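Long-range contact in fiber protein 2 (Fowl adenovirus 1, PDB 2VTW), which forms the short fibre spikes at the capsid vertices and, through this C-terminal head domain, probably attaches the virion to a host-cell receptor: residues Thr1-Ala5 with Ile38-Gly42. Numbering follows the deposited sequence.
Sequences TSSVA and INTMG
The peptide groups of Ala5 and Asn39 meet edge to edge through two hydrogen bonds, as a hydrogen-bonded antiparallel pair. Ala5 N reaches Asn39 O at 3.0 Å. Asn39 N returns a bond to Ala5 O at 2.8 Å. Each acceptor also takes a CA-H...O contact, Asn39 O from Val4 and Ala5 O from Ile38. The carboxamide of Asn39 is the flat group on the Ala5 face of the sheet. It is held by partners other than residues 1-5. Asn39 OD1 accepts from Gly42 N at 2.8 Å, in the carbonyl plane, an Asx motif across the turn. At the other end of the amide, ND2 donates to the carbonyl oxygens of Ser102 and Arg200. Bonds at both ends thus fix the rotation of the buried amide. Ala198 and Pro202 also touch this side chain, and Ile98 and Phe103 pack on Ala5.

This is the open end of the beta hairpin of strands 4-23 and 28-40, in the trimeric fibre head. Val4 and Thr40 make the next, non-hydrogen-bonded pair, on the opposite face to Asn39. Val4 CG1 lies anti to its N (chi1 -176°) and comes within 3.8 Å of Asn39 O. The other methyl, Val4 CG2, is 4.2 Å from Thr40 CG2. That face meets the trimer interface: Val4 packs on Val4 of the second subunit and on Thr40 of the third.

Beyond the strand ends, Met41 N bonds Ser3 O at 2.8 Å. Ser3 CB touches Met41 CG at 3.7 Å, alongside this bond. Before the strand, Ser2 OG donates to a lone pair of Val4 O at 2.7 Å.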
loop_
_atom_site.group_PDB
_atom_site.type_symbol
_atom_site.label_atom_id
_atom_site.label_comp_id
_atom_site.label_asym_id
_atom_site.label_seq_id
_atom_site.Cartn_x
_atom_site.Cartn_y
_atom_site.Cartn_z
ATOM N N THR A 1 -3.149 21.815 18.872
ATOM C CA THR A 1 -2.570 20.496 18.651
ATOM C C THR A 1 -2.594 20.125 17.172
ATOM O O THR A 1 -3.634 20.166 16.493
ATOM C CB THR A 1 -3.321 19.433 19.474
ATOM O OG1 THR A 1 -3.221 19.745 20.868
ATOM C CG2 THR A 1 -2.623 18.085 19.367
ATOM N N SER A 2 -1.551 19.723 16.987
ATOM C CA SER A 2 -1.264 19.170 15.657
ATOM C C SER A 2 -2.216 18.038 15.270
ATOM O O SER A 2 -2.508 17.137 16.067
ATOM C CB SER A 2 0.185 18.646 15.550
ATOM O OG SER A 2 0.556 18.504 14.177
ATOM N N SER A 3 -2.680 18.085 14.025
ATOM C CA SER A 3 -3.415 16.965 13.455
ATOM C C SER A 3 -2.465 15.925 12.871
ATOM O O SER A 3 -2.913 14.907 12.345
ATOM C CB SER A 3 -4.388 17.474 12.414
ATOM O OG SER A 3 -3.754 18.367 11.518
ATOM N N VAL A 4 -1.154 16.160 12.979
ATOM C CA VAL A 4 -0.136 15.194 12.540
ATOM C C VAL A 4 0.906 14.958 13.647
ATOM O O VAL A 4 1.374 15.917 14.261
ATOM C CB VAL A 4 0.577 15.691 11.256
ATOM C CG1 VAL A 4 1.560 14.621 10.771
ATOM C CG2 VAL A 4 -0.440 16.038 10.165
ATOM N N ALA A 5 1.235 13.696 13.921
ATOM C CA ALA A 5 2.236 13.308 14.915
ATOM C C ALA A 5 3.052 12.114 14.400
ATOM O O ALA A 5 2.567 11.361 13.571
ATOM C CB ALA A 5 1.585 12.952 16.247
ATOM N N ILE A 38 3.387 7.557 11.640
ATOM C CA ILE A 38 2.761 8.871 11.636
ATOM C C ILE A 38 1.245 8.693 11.839
ATOM O O ILE A 38 0.663 7.680 11.406
ATOM C CB ILE A 38 3.099 9.742 10.362
ATOM C CG1 ILE A 38 2.560 9.103 9.099
ATOM C CG2 ILE A 38 4.676 10.036 10.246
ATOM C CD1 ILE A 38 2.329 10.068 7.901
ATOM N N ASN A 39 0.635 9.630 12.566
ATOM C CA ASN A 39 -0.823 9.703 12.707
ATOM C C ASN A 39 -1.186 10.985 12.010
ATOM O O ASN A 39 -0.719 12.049 12.411
ATOM C CB ASN A 39 -1.280 9.741 14.172
ATOM C CG ASN A 39 -2.831 9.773 14.344
ATOM O OD1 ASN A 39 -3.558 10.289 13.519
ATOM N ND2 ASN A 39 -3.300 9.267 15.455
ATOM N N THR A 40 -1.966 10.861 10.927
ATOM C CA THR A 40 -2.497 11.999 10.205
ATOM C C THR A 40 -3.995 11.963 10.404
ATOM O O THR A 40 -4.700 11.169 9.773
ATOM C CB THR A 40 -2.189 11.922 8.657
ATOM O OG1 THR A 40 -0.793 11.782 8.447
ATOM C CG2 THR A 40 -2.632 13.168 7.927
ATOM N N MET A 41 -4.467 12.805 11.313
ATOM C CA MET A 41 -5.882 13.057 11.543
ATOM C C MET A 41 -6.695 11.778 11.707
ATOM O O MET A 41 -7.826 11.659 11.202
ATOM C CB MET A 41 -6.433 13.972 10.440
ATOM C CG MET A 41 -7.042 15.277 10.980
ATOM S SD MET A 41 -8.363 15.944 9.979
ATOM C CE MET A 41 -7.901 17.674 10.058
ATOM N N GLY A 42 -6.117 10.829 12.448
ATOM C CA GLY A 42 -6.797 9.575 12.770
ATOM C C GLY A 42 -6.519 8.383 11.869
ATOM O O GLY A 42 -7.147 7.354 12.041
#